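PDB 7DVE: C-glycoside 3-oxidase from Microbacterium trichothecenolyticum, which oxidises the C3 hydroxyl of the sugar in C-glycosides such as isoorientin and mangiferin, using FAD and passing the electrons to oxygen to give hydrogen peroxide. Local coordinates for residues A[107-119]-A[436-448]. Numbering follows the deposited sequence.
Sequences DGEDGLPVAAFSS and VMPLGASLHYQGT. With FAD (flavin-adenine dinucleotide), chain C.
Val114 packs its CG2 methyl over the type II turn Pro438-Ala441, meeting Ala441 CB at 3.9 Å and the Pro438 ring a little farther off. With CG1 anti to the carbonyl carbon (chi1 -65°), CG2 is the branch turned to that turn; a compact beta-branched residue suits so close a fit. Leu112 and Leu439 cross at about a right angle, Leu112 CD2 lying 3.8 Å from Leu439 CB; Leu439 is long enough for its CD1 to touch Asp110 CB as well. Gly440 has to be a glycine, since a beta carbon there would collide with Ala115 N. Nearer the flavin, Leu443 forks: CD2 touches Ala116 CB at 3.6 Å, while CD1 reaches C8 of FAD.

At the polar edge, Val114 N donates to Leu439 O (3.2 Å), nearly in line with the carbonyl. Tyr445 OH joins both segments, accepting from Ala116 N at 2.9 Å and donating to a lone pair of Gly440 O at 2.8 Å, in the carbonyl plane. Gly440 O also takes Leu443 N, closing the next turn. A phenylalanine in place of Tyr445 would probably leave Ala116 N without its acceptor and Gly440 O short of one of its two donors, loosening the turn leading to His444, the inferred proton acceptor.

This buried junction of the GMC oxidoreductase fold ties the loop after strand 427-436 to the segment entering strand 116-117; Leu400 of strand 396-401 packs on Leu112 and Ala115, and Gln300 of strand 300-307 on Ala441.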
loop_
_atom_site.group_PDB
_atom_site.type_symbol
_atom_site.label_atom_id
_atom_site.label_comp_id
_atom_site.label_asym_id
_atom_site.label_seq_id
_atom_site.Cartn_x
_atom_site.Cartn_y
_atom_site.Cartn_z
ATOM N N ASP A 107 -0.317 -10.433 25.371
ATOM C CA ASP A 107 -0.305 -11.733 26.034
ATOM C C ASP A 107 -1.326 -12.678 25.429
ATOM O O ASP A 107 -2.531 -12.411 25.469
ATOM C CB ASP A 107 -0.611 -11.580 27.538
ATOM C CG ASP A 107 0.411 -10.735 28.285
ATOM O OD1 ASP A 107 1.395 -10.316 27.652
ATOM O OD2 ASP A 107 0.226 -10.502 29.520
ATOM N N GLY A 108 -0.855 -13.825 24.949
ATOM C CA GLY A 108 -1.767 -14.864 24.522
ATOM C C GLY A 108 -2.360 -14.662 23.145
ATOM O O GLY A 108 -3.221 -15.451 22.742
ATOM N N GLU A 109 -1.917 -13.649 22.407
ATOM C CA GLU A 109 -2.449 -13.282 21.101
ATOM C C GLU A 109 -1.423 -13.557 20.016
ATOM O O GLU A 109 -0.219 -13.607 20.275
ATOM C CB GLU A 109 -2.845 -11.800 21.077
ATOM C CG GLU A 109 -3.971 -11.486 22.057
ATOM C CD GLU A 109 -4.529 -10.083 21.914
ATOM O OE1 GLU A 109 -4.069 -9.365 21.011
ATOM O OE2 GLU A 109 -5.450 -9.713 22.690
ATOM N N ASP A 110 -1.913 -13.718 18.781
ATOM C CA ASP A 110 -1.012 -13.860 17.640
ATOM C C ASP A 110 -0.204 -12.593 17.407
ATOM O O ASP A 110 0.978 -12.664 17.038
ATOM C CB ASP A 110 -1.799 -14.226 16.382
ATOM C CG ASP A 110 -2.615 -15.484 16.569
ATOM O OD1 ASP A 110 -2.041 -16.588 16.465
ATOM O OD2 ASP A 110 -3.836 -15.378 16.834
ATOM N N GLY A 111 -0.825 -11.429 17.600
ATOM C CA GLY A 111 -0.237 -10.146 17.226
ATOM C C GLY A 111 0.093 -10.052 15.742
ATOM O O GLY A 111 -0.277 -10.889 14.916
ATOM N N LEU A 112 0.823 -8.978 15.423
ATOM C CA LEU A 112 1.365 -8.726 14.090
ATOM C C LEU A 112 2.867 -8.504 14.232
ATOM O O LEU A 112 3.348 -7.364 14.152
ATOM C CB LEU A 112 0.685 -7.520 13.446
ATOM C CG LEU A 112 -0.806 -7.659 13.097
ATOM C CD1 LEU A 112 -1.348 -6.319 12.600
ATOM C CD2 LEU A 112 -0.984 -8.720 12.016
ATOM N N PRO A 113 3.643 -9.572 14.448
ATOM C CA PRO A 113 5.056 -9.368 14.842
ATOM C C PRO A 113 5.862 -8.520 13.867
ATOM O O PRO A 113 6.689 -7.722 14.323
ATOM C CB PRO A 113 5.617 -10.801 14.968
ATOM C CG PRO A 113 4.482 -11.753 14.734
ATOM C CD PRO A 113 3.192 -10.962 14.679
ATOM N N VAL A 114 5.625 -8.623 12.550
ATOM C CA VAL A 114 6.385 -7.820 11.593
ATOM C C VAL A 114 5.542 -6.735 10.904
ATOM O O VAL A 114 5.812 -6.363 9.753
ATOM C CB VAL A 114 7.065 -8.722 10.535
ATOM C CG1 VAL A 114 8.118 -9.615 11.196
ATOM C CG2 VAL A 114 6.027 -9.537 9.750
ATOM N N ALA A 115 4.536 -6.202 11.589
ATOM C CA ALA A 115 3.917 -4.952 11.155
ATOM C C ALA A 115 4.996 -3.909 10.915
ATOM O O ALA A 115 5.828 -3.665 11.791
ATOM C CB ALA A 115 2.927 -4.445 12.215
ATOM N N ALA A 116 4.982 -3.287 9.722
ATOM C CA ALA A 116 6.075 -2.424 9.293
ATOM C C ALA A 116 5.562 -1.080 8.780
ATOM O O ALA A 116 4.369 -0.889 8.544
ATOM C CB ALA A 116 6.937 -3.109 8.227
ATOM N N PHE A 117 6.506 -0.143 8.624
ATOM C CA PHE A 117 6.252 1.220 8.183
ATOM C C PHE A 117 7.405 1.672 7.298
ATOM O O PHE A 117 8.495 1.093 7.338
ATOM C CB PHE A 117 6.136 2.205 9.352
ATOM C CG PHE A 117 5.351 1.690 10.523
ATOM C CD1 PHE A 117 5.973 0.941 11.517
ATOM C CD2 PHE A 117 4.006 1.986 10.649
ATOM C CE1 PHE A 117 5.279 0.475 12.576
ATOM C CE2 PHE A 117 3.284 1.512 11.741
ATOM C CZ PHE A 117 3.928 0.759 12.705
ATOM N N SER A 118 7.164 2.740 6.533
ATOM C CA SER A 118 8.195 3.500 5.825
ATOM C C SER A 118 8.004 4.984 6.122
ATOM O O SER A 118 6.878 5.471 6.159
ATOM C CB SER A 118 8.148 3.298 4.291
ATOM O OG SER A 118 8.548 1.997 3.918
ATOM N N SER A 119 9.101 5.709 6.308
ATOM C CA SER A 119 9.046 7.143 6.601
ATOM C C SER A 119 9.940 7.854 5.592
ATOM O O SER A 119 11.158 7.932 5.789
ATOM C CB SER A 119 9.484 7.436 8.027
ATOM O OG SER A 119 8.428 7.173 8.939
ATOM N N VAL A 436 4.406 -20.167 5.852
ATOM C CA VAL A 436 3.472 -19.123 6.283
ATOM C C VAL A 436 4.293 -17.985 6.898
ATOM O O VAL A 436 4.900 -18.157 7.951
ATOM C CB VAL A 436 2.429 -19.655 7.285
ATOM C CG1 VAL A 436 1.405 -18.551 7.624
ATOM C CG2 VAL A 436 1.696 -20.882 6.730
ATOM N N MET A 437 4.297 -16.812 6.250
ATOM C CA MET A 437 5.073 -15.670 6.733
ATOM C C MET A 437 4.545 -15.202 8.095
ATOM O O MET A 437 3.401 -15.451 8.435
ATOM C CB MET A 437 4.986 -14.521 5.732
ATOM C CG MET A 437 5.722 -14.738 4.405
ATOM S SD MET A 437 7.448 -15.112 4.615
ATOM C CE MET A 437 8.040 -13.565 5.303
ATOM N N PRO A 438 5.356 -14.523 8.903
ATOM C CA PRO A 438 4.829 -13.997 10.171
ATOM C C PRO A 438 3.793 -12.903 9.931
ATOM O O PRO A 438 3.895 -12.105 8.991
ATOM C CB PRO A 438 6.064 -13.441 10.898
ATOM C CG PRO A 438 7.200 -13.520 9.947
ATOM C CD PRO A 438 6.811 -14.363 8.759
ATOM N N LEU A 439 2.800 -12.853 10.818
ATOM C CA LEU A 439 1.691 -11.935 10.630
ATOM C C LEU A 439 2.195 -10.503 10.532
ATOM O O LEU A 439 3.136 -10.110 11.228
ATOM C CB LEU A 439 0.678 -12.075 11.762
ATOM C CG LEU A 439 0.112 -13.497 11.795
ATOM C CD1 LEU A 439 -0.820 -13.711 12.986
ATOM C CD2 LEU A 439 -0.586 -13.830 10.490
ATOM N N GLY A 440 1.571 -9.735 9.635
ATOM C CA GLY A 440 2.061 -8.428 9.272
ATOM C C GLY A 440 2.960 -8.428 8.059
ATOM O O GLY A 440 3.190 -7.362 7.472
ATOM N N ALA A 441 3.462 -9.593 7.651
ATOM C CA ALA A 441 4.398 -9.649 6.543
ATOM C C ALA A 441 3.794 -9.153 5.235
ATOM O O ALA A 441 4.539 -8.688 4.382
ATOM C CB ALA A 441 4.912 -11.069 6.363
ATOM N N SER A 442 2.466 -9.227 5.058
ATOM C CA SER A 442 1.875 -8.793 3.792
ATOM C C SER A 442 2.003 -7.290 3.568
ATOM O O SER A 442 1.914 -6.844 2.424
ATOM C CB SER A 442 0.386 -9.192 3.716
ATOM O OG SER A 442 -0.428 -8.351 4.518
ATOM N N LEU A 443 2.222 -6.510 4.631
ATOM C CA LEU A 443 2.238 -5.049 4.600
ATOM C C LEU A 443 0.954 -4.466 4.041
ATOM O O LEU A 443 0.941 -3.312 3.619
ATOM C CB LEU A 443 3.422 -4.506 3.813
ATOM C CG LEU A 443 4.753 -5.207 4.056
ATOM C CD1 LEU A 443 5.625 -4.976 2.839
ATOM C CD2 LEU A 443 5.409 -4.695 5.319
ATOM N N HIS A 444 -0.125 -5.247 4.033
ATOM C CA HIS A 444 -1.458 -4.809 3.617
ATOM C C HIS A 444 -2.329 -4.743 4.869
ATOM O O HIS A 444 -2.876 -5.757 5.310
ATOM C CB HIS A 444 -2.046 -5.776 2.591
ATOM C CG HIS A 444 -1.154 -6.035 1.422
ATOM N ND1 HIS A 444 -1.380 -7.066 0.535
ATOM C CD2 HIS A 444 -0.073 -5.364 0.952
ATOM C CE1 HIS A 444 -0.453 -7.041 -0.409
ATOM N NE2 HIS A 444 0.343 -6.013 -0.186
ATOM N N TYR A 445 -2.441 -3.560 5.456
ATOM C CA TYR A 445 -3.220 -3.372 6.678
ATOM C C TYR A 445 -4.450 -2.526 6.335
ATOM O O TYR A 445 -4.325 -1.377 5.894
ATOM C CB TYR A 445 -2.377 -2.735 7.790
ATOM C CG TYR A 445 -0.949 -3.290 7.905
ATOM C CD1 TYR A 445 -0.674 -4.659 7.769
ATOM C CD2 TYR A 445 0.117 -2.443 8.149
ATOM C CE1 TYR A 445 0.636 -5.149 7.853
ATOM C CE2 TYR A 445 1.410 -2.915 8.236
ATOM C CZ TYR A 445 1.677 -4.258 8.081
ATOM O OH TYR A 445 2.997 -4.682 8.175
ATOM N N GLN A 446 -5.632 -3.102 6.526
ATOM C CA GLN A 446 -6.877 -2.470 6.157
ATOM C C GLN A 446 -7.735 -2.242 7.394
ATOM O O GLN A 446 -7.462 -2.760 8.484
ATOM C CB GLN A 446 -7.648 -3.330 5.140
ATOM C CG GLN A 446 -6.994 -3.457 3.739
ATOM C CD GLN A 446 -5.735 -4.310 3.736
ATOM O OE1 GLN A 446 -4.733 -3.935 3.123
ATOM N NE2 GLN A 446 -5.778 -5.472 4.407
ATOM N N GLY A 447 -8.793 -1.444 7.206
ATOM C CA GLY A 447 -9.946 -1.490 8.077
ATOM C C GLY A 447 -9.921 -0.566 9.274
ATOM O O GLY A 447 -10.963 -0.363 9.876
ATOM N N THR A 448 -8.777 0.028 9.618
ATOM C CA THR A 448 -8.693 0.753 10.884
ATOM C C THR A 448 -9.438 2.079 10.854
ATOM O O THR A 448 -9.713 2.645 11.922
ATOM C CB THR A 448 -7.234 1.007 11.270
ATOM O OG1 THR A 448 -6.566 1.619 10.170
ATOM C CG2 THR A 448 -6.530 -0.301 11.629
HETATM P PA FAD C . 2.201 4.841 2.891
HETATM O O1A FAD C . 2.736 4.250 4.141
HETATM O O2A FAD C . 2.614 4.261 1.591
HETATM O O5B FAD C . 2.618 6.393 3.024
HETATM C C5B FAD C . 2.228 7.121 4.191
HETATM C C4B FAD C . 3.201 8.244 4.444
HETATM O O4B FAD C . 2.675 8.960 5.601
HETATM C C3B FAD C . 4.576 7.700 4.883
HETATM O O3B FAD C . 5.585 8.303 4.049
HETATM C C2B FAD C . 4.670 8.231 6.321
HETATM O O2B FAD C . 6.004 8.615 6.662
HETATM C C1B FAD C . 3.813 9.480 6.273
HETATM N N9A FAD C . 3.393 9.899 7.659
HETATM C C8A FAD C . 2.821 9.034 8.513
HETATM N N7A FAD C . 2.549 9.680 9.652
HETATM C C5A FAD C . 2.956 10.945 9.519
HETATM C C6A FAD C . 2.893 11.986 10.361
HETATM N N6A FAD C . 2.348 11.748 11.554
HETATM N N1A FAD C . 3.350 13.209 10.031
HETATM C C2A FAD C . 3.906 13.380 8.762
HETATM N N3A FAD C . 3.950 12.277 7.888
HETATM C C4A FAD C . 3.474 11.084 8.285
HETATM N N1 FAD C . 1.047 -2.915 -2.231
HETATM C C2 FAD C . 0.309 -3.330 -3.325
HETATM O O2 FAD C . -0.827 -2.889 -3.452
HETATM N N3 FAD C . 0.856 -4.241 -4.244
HETATM C C4 FAD C . 2.183 -4.699 -4.079
HETATM O O4 FAD C . 2.661 -5.481 -4.907
HETATM C C4X FAD C . 2.910 -4.270 -2.974
HETATM N N5 FAD C . 4.166 -4.713 -2.723
HETATM C C5X FAD C . 4.888 -4.160 -1.706
HETATM C C6 FAD C . 6.241 -4.500 -1.512
HETATM C C7 FAD C . 7.016 -3.909 -0.521
HETATM C C7M FAD C . 8.506 -4.299 -0.342
HETATM C C8 FAD C . 6.437 -2.955 0.318
HETATM C C8M FAD C . 7.284 -2.296 1.423
HETATM C C9 FAD C . 5.089 -2.615 0.142
HETATM C C9A FAD C . 4.304 -3.215 -0.861
HETATM N N10 FAD C . 2.998 -2.904 -1.023
HETATM C C10 FAD C . 2.323 -3.378 -2.072
HETATM C "C1'" FAD C . 2.257 -2.010 -0.088
HETATM C "C2'" FAD C . 2.139 -0.548 -0.536
HETATM O "O2'" FAD C . 3.449 0.042 -0.508
HETATM C "C3'" FAD C . 1.128 0.223 0.377
HETATM O "O3'" FAD C . -0.171 -0.379 0.282
HETATM C "C4'" FAD C . 0.959 1.673 -0.079
HETATM O "O4'" FAD C . 2.221 2.323 -0.072
HETATM C "C5'" FAD C . -0.001 2.432 0.876
HETATM O "O5'" FAD C . 0.011 3.843 0.582
HETATM P P FAD C . -0.388 4.987 1.656
HETATM O O1P FAD C . -0.056 6.353 1.167
HETATM O O2P FAD C . -1.778 4.677 2.052
HETATM O O3P FAD C . 0.595 4.853 2.935
#